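Local coordinates for sortase family protein (Streptococcus agalactiae, PDB 4D7W) that is a class C sortase, a transpeptidase-family enzyme that probably takes part in assembling type 2B pili on the cell wall of this Gram-positive bacterium, at residues A[63-68]-A[134-139]; A[141-146]-A[189-194]. One frame throughout, in Å; residues are numbered along the deposited sequence.

Contact 1: residues A[63-68]-A[134-139]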
ATOM      1  N   MET A  63       6.656  -4.532   4.844  1.00 30.84           N
ATOM      2  CA  MET A  63       7.137  -3.192   4.473  1.00 30.04           C
ATOM      3  C   MET A  63       6.838  -2.141   5.521  1.00 31.62           C
ATOM      4  O   MET A  63       7.299  -0.996   5.414  1.00 35.92           O
ATOM      5  CB  MET A  63       6.467  -2.697   3.187  1.00 28.24           C
ATOM      6  CG  MET A  63       6.969  -3.184   1.881  1.00 38.96           C
ATOM      7  SD  MET A  63       5.815  -2.507   0.650  1.00 48.17           S
ATOM      8  CE  MET A  63       6.413  -3.402  -0.772  1.00 51.55           C
ATOM      9  N   GLY A  64       5.998  -2.502   6.482  1.00 31.59           N
ATOM     10  CA  GLY A  64       5.426  -1.532   7.396  1.00 31.20           C
ATOM     11  C   GLY A  64       3.962  -1.863   7.652  1.00 33.32           C
ATOM     12  O   GLY A  64       3.561  -3.005   7.529  1.00 31.55           O
ATOM     13  N   TYR A  65       3.165  -0.871   8.024  1.00 28.42           N
ATOM     14  CA  TYR A  65       1.791  -1.138   8.385  1.00 30.38           C
ATOM     15  C   TYR A  65       0.909   0.059   8.103  1.00 32.44           C
ATOM     16  O   TYR A  65       1.369   1.205   8.097  1.00 31.63           O
ATOM     17  CB  TYR A  65       1.679  -1.551   9.858  1.00 28.11           C
ATOM     18  CG  TYR A  65       2.164  -0.539  10.876  1.00 33.91           C
ATOM     19  CD1 TYR A  65       3.508  -0.479  11.257  1.00 35.83           C
ATOM     20  CD2 TYR A  65       1.270   0.334  11.492  1.00 36.67           C
ATOM     21  CE1 TYR A  65       3.945   0.440  12.209  1.00 40.16           C
ATOM     22  CE2 TYR A  65       1.701   1.264  12.443  1.00 39.66           C
ATOM     23  CZ  TYR A  65       3.035   1.309  12.798  1.00 45.82           C
ATOM     24  OH  TYR A  65       3.456   2.235  13.739  1.00 50.31           O
ATOM     25  N   ILE A  66      -0.366  -0.228   7.867  1.00 32.58           N
ATOM     26  CA  ILE A  66      -1.341   0.798   7.542  1.00 33.91           C
ATOM     27  C   ILE A  66      -2.317   0.974   8.701  1.00 35.10           C
ATOM     28  O   ILE A  66      -2.664   0.012   9.387  1.00 34.19           O
ATOM     29  CB  ILE A  66      -2.115   0.457   6.257  1.00 32.92           C
ATOM     30  CG1 ILE A  66      -3.070   1.593   5.885  1.00 34.20           C
ATOM     31  CG2 ILE A  66      -2.855  -0.869   6.415  1.00 36.04           C
ATOM     32  CD1 ILE A  66      -3.854   1.317   4.614  1.00 38.07           C
ATOM     33  N   SER A  67      -2.738   2.217   8.917  1.00 35.92           N
ATOM     34  CA  SER A  67      -3.648   2.570  10.009  1.00 39.55           C
ATOM     35  C   SER A  67      -4.831   3.343   9.469  1.00 39.23           C
ATOM     36  O   SER A  67      -4.650   4.358   8.788  1.00 37.33           O
ATOM     37  CB  SER A  67      -2.944   3.417  11.070  1.00 40.74           C
ATOM     38  OG  SER A  67      -1.943   2.678  11.731  1.00 44.61           O
ATOM     39  N   ILE A  68      -6.030   2.865   9.780  1.00 39.88           N
ATOM     40  CA  ILE A  68      -7.259   3.499   9.331  1.00 39.79           C
ATOM     41  C   ILE A  68      -8.188   3.656  10.520  1.00 42.03           C
ATOM     42  O   ILE A  68      -9.142   2.877  10.679  1.00 48.07           O
ATOM     43  CB  ILE A  68      -7.956   2.684   8.234  1.00 40.67           C
ATOM     44  CG1 ILE A  68      -6.928   2.190   7.217  1.00 39.44           C
ATOM     45  CG2 ILE A  68      -9.044   3.514   7.563  1.00 36.48           C
ATOM     46  CD1 ILE A  68      -7.527   1.366   6.116  1.00 40.48           C
ATOM     47  N   THR A 134      -2.917   6.454   7.410  1.00 33.60           N
ATOM     48  CA  THR A 134      -1.468   6.580   7.394  1.00 37.50           C
ATOM     49  C   THR A 134      -0.842   5.218   7.135  1.00 37.14           C
ATOM     50  O   THR A 134      -1.411   4.178   7.492  1.00 35.08           O
ATOM     51  CB  THR A 134      -0.919   7.132   8.714  1.00 38.41           C
ATOM     52  OG1 THR A 134      -1.208   6.210   9.769  1.00 34.81           O
ATOM     53  CG2 THR A 134      -1.528   8.493   9.045  1.00 36.42           C
ATOM     54  N   VAL A 135       0.304   5.232   6.468  1.00 30.70           N
ATOM     55  CA  VAL A 135       1.159   4.067   6.393  1.00 31.13           C
ATOM     56  C   VAL A 135       2.435   4.441   7.143  1.00 34.87           C
ATOM     57  O   VAL A 135       2.935   5.568   7.039  1.00 34.06           O
ATOM     58  CB  VAL A 135       1.453   3.633   4.931  1.00 30.91           C
ATOM     59  CG1 VAL A 135       0.164   3.169   4.237  1.00 29.63           C
ATOM     60  CG2 VAL A 135       2.036   4.760   4.167  1.00 39.26           C
ATOM     61  N   SER A 136       2.920   3.507   7.949  1.00 33.45           N
ATOM     62  CA  SER A 136       4.120   3.724   8.733  1.00 35.57           C
ATOM     63  C   SER A 136       5.193   2.842   8.150  1.00 35.96           C
ATOM     64  O   SER A 136       5.000   1.640   8.018  1.00 32.66           O
ATOM     65  CB  SER A 136       3.871   3.407  10.200  1.00 36.70           C
ATOM     66  OG  SER A 136       2.743   4.140  10.653  1.00 39.30           O
ATOM     67  N   ILE A 137       6.302   3.455   7.758  1.00 34.56           N
ATOM     68  CA  ILE A 137       7.377   2.738   7.086  1.00 34.18           C
ATOM     69  C   ILE A 137       8.680   3.160   7.759  1.00 31.93           C
ATOM     70  O   ILE A 137       9.013   4.343   7.797  1.00 30.02           O
ATOM     71  CB  ILE A 137       7.374   3.034   5.573  1.00 34.13           C
ATOM     72  CG1 ILE A 137       6.111   2.435   4.923  1.00 33.19           C
ATOM     73  CG2 ILE A 137       8.630   2.502   4.906  1.00 31.89           C
ATOM     74  CD1 ILE A 137       5.729   3.096   3.645  1.00 38.02           C
ATOM     75  N   LEU A 138       9.390   2.196   8.339  1.00 33.31           N
ATOM     76  CA  LEU A 138      10.548   2.511   9.169  1.00 33.72           C
ATOM     77  C   LEU A 138      10.126   3.468  10.292  1.00 39.62           C
ATOM     78  O   LEU A 138       9.144   3.221  11.006  1.00 38.00           O
ATOM     79  CB  LEU A 138      11.674   3.110   8.319  1.00 34.21           C
ATOM     80  CG  LEU A 138      12.116   2.157   7.201  1.00 33.76           C
ATOM     81  CD1 LEU A 138      13.271   2.720   6.421  1.00 33.71           C
ATOM     82  CD2 LEU A 138      12.477   0.793   7.772  1.00 32.58           C
ATOM     83  N   ASN A 139      10.847   4.573  10.430  1.00 37.89           N
ATOM     84  CA  ASN A 139      10.537   5.548  11.467  1.00 45.31           C
ATOM     85  C   ASN A 139       9.648   6.695  10.978  1.00 50.87           C
ATOM     86  O   ASN A 139       9.560   7.736  11.628  1.00 54.46           O
ATOM     87  CB  ASN A 139      11.838   6.124  12.040  1.00 48.52           C
ATOM     88  CG  ASN A 139      12.640   6.917  10.997  1.00 58.09           C
ATOM     89  OD1 ASN A 139      12.698   6.544   9.818  1.00 57.96           O
ATOM     90  ND2 ASN A 139      13.263   8.015  11.435  1.00 64.41           N
TER
HETATM   91  O   HOH W   1       0.293   3.745  10.105  1.00 39.09           O

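Contact 2: residues A[141-146]-A[189-194]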
ATOM      1  N   THR A 141       6.068   8.477   8.877  1.00 37.64           N
ATOM      2  CA  THR A 141       4.634   8.410   8.677  1.00 36.41           C
ATOM      3  C   THR A 141       4.268   9.073   7.360  1.00 35.70           C
ATOM      4  O   THR A 141       4.832  10.119   6.998  1.00 37.00           O
ATOM      5  CB  THR A 141       3.888   9.074   9.835  1.00 42.68           C
ATOM      6  OG1 THR A 141       4.041   8.267  11.004  1.00 45.69           O
ATOM      7  CG2 THR A 141       2.412   9.186   9.521  1.00 39.19           C
ATOM      8  N   TYR A 142       3.362   8.426   6.632  1.00 33.00           N
ATOM      9  CA  TYR A 142       2.857   8.922   5.354  1.00 37.33           C
ATOM     10  C   TYR A 142       1.345   9.009   5.412  1.00 33.63           C
ATOM     11  O   TYR A 142       0.689   8.004   5.634  1.00 33.54           O
ATOM     12  CB  TYR A 142       3.293   8.006   4.202  1.00 35.23           C
ATOM     13  CG  TYR A 142       4.785   7.888   4.121  1.00 34.68           C
ATOM     14  CD1 TYR A 142       5.474   7.008   4.955  1.00 32.95           C
ATOM     15  CD2 TYR A 142       5.516   8.684   3.248  1.00 34.63           C
ATOM     16  CE1 TYR A 142       6.854   6.926   4.927  1.00 31.01           C
ATOM     17  CE2 TYR A 142       6.898   8.596   3.200  1.00 35.00           C
ATOM     18  CZ  TYR A 142       7.553   7.712   4.039  1.00 35.32           C
ATOM     19  OH  TYR A 142       8.911   7.615   3.990  1.00 33.55           O
ATOM     20  N   THR A 143       0.794  10.202   5.212  1.00 33.00           N
ATOM     21  CA  THR A 143      -0.637  10.403   5.379  1.00 30.88           C
ATOM     22  C   THR A 143      -1.342  10.623   4.054  1.00 34.65           C
ATOM     23  O   THR A 143      -0.856  11.369   3.199  1.00 35.76           O
ATOM     24  CB  THR A 143      -0.916  11.594   6.286  1.00 38.19           C
ATOM     25  OG1 THR A 143      -0.094  11.488   7.454  1.00 37.22           O
ATOM     26  CG2 THR A 143      -2.404  11.647   6.664  1.00 31.93           C
ATOM     27  N   TYR A 144      -2.494   9.977   3.897  1.00 32.08           N
ATOM     28  CA  TYR A 144      -3.291  10.083   2.681  1.00 32.08           C
ATOM     29  C   TYR A 144      -4.719  10.430   3.049  1.00 36.59           C
ATOM     30  O   TYR A 144      -5.216  10.010   4.091  1.00 37.82           O
ATOM     31  CB  TYR A 144      -3.229   8.774   1.859  1.00 31.09           C
ATOM     32  CG  TYR A 144      -1.888   8.659   1.166  1.00 31.15           C
ATOM     33  CD1 TYR A 144      -0.795   8.134   1.829  1.00 30.20           C
ATOM     34  CD2 TYR A 144      -1.710   9.133  -0.130  1.00 32.31           C
ATOM     35  CE1 TYR A 144       0.473   8.080   1.216  1.00 30.40           C
ATOM     36  CE2 TYR A 144      -0.468   9.078  -0.753  1.00 32.50           C
ATOM     37  CZ  TYR A 144       0.619   8.544  -0.076  1.00 33.02           C
ATOM     38  OH  TYR A 144       1.847   8.489  -0.686  1.00 31.82           O
ATOM     39  N   GLN A 145      -5.367  11.205   2.190  1.00 33.98           N
ATOM     40  CA  GLN A 145      -6.719  11.686   2.453  1.00 34.77           C
ATOM     41  C   GLN A 145      -7.656  11.294   1.309  1.00 36.29           C
ATOM     42  O   GLN A 145      -7.347  11.540   0.137  1.00 35.99           O
ATOM     43  CB  GLN A 145      -6.696  13.207   2.648  1.00 36.46           C
ATOM     44  CG  GLN A 145      -8.053  13.841   2.609  1.00 39.75           C
ATOM     45  CD  GLN A 145      -7.975  15.336   2.706  1.00 46.25           C
ATOM     46  OE1 GLN A 145      -8.400  16.048   1.805  1.00 51.17           O
ATOM     47  NE2 GLN A 145      -7.425  15.824   3.798  1.00 44.98           N
ATOM     48  N   VAL A 146      -8.794  10.683   1.643  1.00 34.68           N
ATOM     49  CA  VAL A 146      -9.690  10.192   0.610  1.00 34.97           C
ATOM     50  C   VAL A 146     -10.168  11.338  -0.248  1.00 39.38           C
ATOM     51  O   VAL A 146     -10.638  12.346   0.274  1.00 40.65           O
ATOM     52  CB  VAL A 146     -10.916   9.466   1.204  1.00 34.29           C
ATOM     53  CG1 VAL A 146     -11.829   8.958   0.089  1.00 43.44           C
ATOM     54  CG2 VAL A 146     -10.467   8.318   2.071  1.00 32.75           C
ATOM     55  N   HIS A 189      -4.982  11.225  -1.623  1.00 33.28           N
ATOM     56  CA  HIS A 189      -3.752  11.918  -2.027  1.00 34.21           C
ATOM     57  C   HIS A 189      -2.928  12.252  -0.804  1.00 37.10           C
ATOM     58  O   HIS A 189      -3.472  12.393   0.290  1.00 31.83           O
ATOM     59  CB  HIS A 189      -4.057  13.192  -2.820  1.00 36.80           C
ATOM     60  CG  HIS A 189      -4.890  14.190  -2.077  1.00 42.96           C
ATOM     61  ND1 HIS A 189      -6.260  14.268  -2.216  1.00 43.33           N
ATOM     62  CD2 HIS A 189      -4.547  15.156  -1.190  1.00 42.00           C
ATOM     63  CE1 HIS A 189      -6.725  15.241  -1.451  1.00 44.19           C
ATOM     64  NE2 HIS A 189      -5.707  15.794  -0.815  1.00 41.72           N
ATOM     65  N   ARG A 190      -1.613  12.382  -0.998  1.00 36.37           N
ATOM     66  CA  ARG A 190      -0.697  12.736   0.077  1.00 31.93           C
ATOM     67  C   ARG A 190      -1.034  14.080   0.708  1.00 35.40           C
ATOM     68  O   ARG A 190      -1.212  15.080   0.005  1.00 38.66           O
ATOM     69  CB  ARG A 190       0.739  12.793  -0.447  1.00 31.24           C
ATOM     70  CG  ARG A 190       1.762  12.940   0.650  1.00 31.92           C
ATOM     71  CD  ARG A 190       2.167  11.608   1.230  1.00 31.06           C
ATOM     72  NE  ARG A 190       3.378  11.788   2.023  1.00 33.39           N
ATOM     73  CZ  ARG A 190       4.606  11.761   1.515  1.00 36.14           C
ATOM     74  NH1 ARG A 190       4.791  11.528   0.216  1.00 32.59           N
ATOM     75  NH2 ARG A 190       5.656  11.946   2.309  1.00 36.10           N
ATOM     76  N   VAL A 191      -1.104  14.103   2.036  1.00 32.31           N
ATOM     77  CA  VAL A 191      -1.309  15.348   2.781  1.00 33.33           C
ATOM     78  C   VAL A 191      -0.256  15.371   3.874  1.00 33.30           C
ATOM     79  O   VAL A 191       0.348  14.348   4.141  1.00 33.79           O
ATOM     80  CB  VAL A 191      -2.744  15.445   3.381  1.00 35.47           C
ATOM     81  CG1 VAL A 191      -3.770  15.491   2.278  1.00 35.96           C
ATOM     82  CG2 VAL A 191      -3.034  14.272   4.309  1.00 34.47           C
ATOM     83  N   PRO A 192      -0.003  16.545   4.488  1.00 38.59           N
ATOM     84  CA  PRO A 192       0.968  16.631   5.591  1.00 38.21           C
ATOM     85  C   PRO A 192       0.579  15.746   6.786  1.00 38.18           C
ATOM     86  O   PRO A 192      -0.615  15.551   7.041  1.00 34.00           O
ATOM     87  CB  PRO A 192       0.929  18.124   5.983  1.00 38.06           C
ATOM     88  CG  PRO A 192       0.470  18.825   4.765  1.00 38.77           C
ATOM     89  CD  PRO A 192      -0.498  17.870   4.080  1.00 38.17           C
ATOM     90  N   ASN A 193       1.561  15.213   7.511  1.00 34.06           N
ATOM     91  CA  ASN A 193       1.254  14.452   8.730  1.00 41.65           C
ATOM     92  C   ASN A 193       0.617  15.306   9.822  1.00 50.15           C
ATOM     93  O   ASN A 193       0.879  16.507   9.924  1.00 50.63           O
ATOM     94  CB  ASN A 193       2.524  13.798   9.285  1.00 43.35           C
ATOM     95  CG  ASN A 193       3.081  12.760   8.358  1.00 39.11           C
ATOM     96  OD1 ASN A 193       2.366  12.257   7.481  1.00 38.22           O
ATOM     97  ND2 ASN A 193       4.353  12.420   8.535  1.00 34.44           N
ATOM     98  N   ASP A 194      -0.207  14.681  10.652  1.00 52.93           N
ATOM     99  CA  ASP A 194      -0.732  15.363  11.822  1.00 61.59           C
ATOM    100  C   ASP A 194       0.323  15.445  12.925  1.00 59.58           C
ATOM    101  O   ASP A 194       0.774  16.531  13.291  1.00 63.63           O
ATOM    102  CB  ASP A 194      -1.976  14.652  12.337  1.00 70.62           C
ATOM    103  CG  ASP A 194      -2.787  15.513  13.277  1.00 80.50           C
ATOM    104  OD1 ASP A 194      -2.855  16.742  13.049  1.00 84.06           O
ATOM    105  OD2 ASP A 194      -3.356  14.960  14.242  1.00 83.61           O
TER
HETATM  106  O   HOH W   2       5.529  12.061   5.237  1.00 43.67           O
HETATM  107  O   HOH W   3       2.256  12.636   4.647  1.00 37.75           O
HETATM  108  O   HOH W   4      -1.241  11.809  10.243  1.00 44.84           O
HETATM  109  O   HOH W   5      -5.955  18.204   0.600  1.00 37.81           O

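Contact 1: residues A[63-68]-A[134-139]
One face of the Tyr-65 ring is covered by Ser-136, whose CB stands 3.7 Å from the ring centroid and 21° off the ring normal, a CH-pi contact displaced toward the rim. CZ is the ring atom nearest that CB, at 3.4 Å, while OG of Ser-136 lies closer to CE2. The ring gets there because CG of Tyr-65 sits between the backbone N and the carbonyl carbon (chi1 60°), and a weak bond joins its hydroxyl to Gln-9 of the N-terminal helix 3-13. The two strand segments run antiparallel, with 157° between their axes, strand 62-68 pairing with 132-137 inside the sortase beta-barrel. Two reciprocal pairs of backbone bonds, Tyr-65 with Ser-136 and Ser-67 with Thr-134, flank the non-hydrogen-bonded pair Ile-66 and Val-135. On the sheet face that carries Tyr-65, Ser-67, Thr-134 and Ser-136, a water bridges OG of Ser-67 and OG1 of Thr-134 across the strands. The opposite face of the sheet is apolar: CG1 of Ile-66 meets CG1 of Val-135 at 4.0 Å, and Val-135 also touches Leu-77 and Tyr-142. Toward the start of 63-68, CA of Gly-64 approaches O of Ser-136 to 3.3 Å in a CA-H...O contact.

Contact 2: residues A[141-146]-A[189-194]
OD1 of Asn-193 accepts from two donors: OG1 of Thr-143, at 2.6 Å and tilted 28° from the carbonyl plane, and a water. That water also accepts hydrogen bonds from N of Thr-143 and NE of Arg-190 and donates to O of Val-191, so four protein atoms grip it. The amide's other end is used as well, ND2 of Asn-193 reaching O of Thr-141 at 2.8 Å; the acceptor lies in the amide plane, whereas the donor stands well above the Thr-141 carbonyl plane. Both amide ends thus hold the side chain to Thr-141 and Thr-143, two residues apart on 141-146.

Between Gln-145 and His-189 the antiparallel pairing is reciprocal, with N of Gln-145 2.9 Å from O of His-189. On the Thr-143 and Gln-145 face, CG2 of Val-191 meets CG2 of Thr-143 at 3.6 Å, and its CG1 packs on CB of Gln-145. The His-189 and Gln-145 side chains lie side by side; ND1 of His-189 bonds Asp-147, and NE2 meets a water in the ring plane.

The reverse face carries Arg-190. A turn about CB-CG (chi2 86°) sets its CD 3.7 Å from CZ of Tyr-144, and CD2 of Tyr-142 lies over one guanidinium face, 3.4 Å from NH2, the planes 55° apart. NH1 forms a salt bridge with Asp-167, whose other carboxylate oxygen bonds the Tyr-144 hydroxyl. This joins strands 140-152 and 182-191 to 167-175 in the sortase barrel. With NH1 on a carboxylate and NE and NH2 each on water in its plane, the guanidinium is fixed in rotation, and its charge is probably balanced largely by Asp-167.

Overall arrangement
Contacts 1 and 2 belong to one mixed beta sheet, with centres 12 Å apart. Strands 132-137 and 140-152 succeed each other in sequence and are antiparallel neighbours, giving the order 62-68, 132-137, 140-152, 182-191 across this part of the sortase barrel. A probable hydrogen bond from N of Tyr-142 to O of Val-135, 2.9 Å long, joins the two contacts directly, and CB of Ile-137 packs on CE1 of Tyr-142. Both segments of contact 1 precede both segments of contact 2 in the sequence. Together they connect the first barrel strand, through the 132-152 hairpin, to the last strand, near the end of the modelled chain.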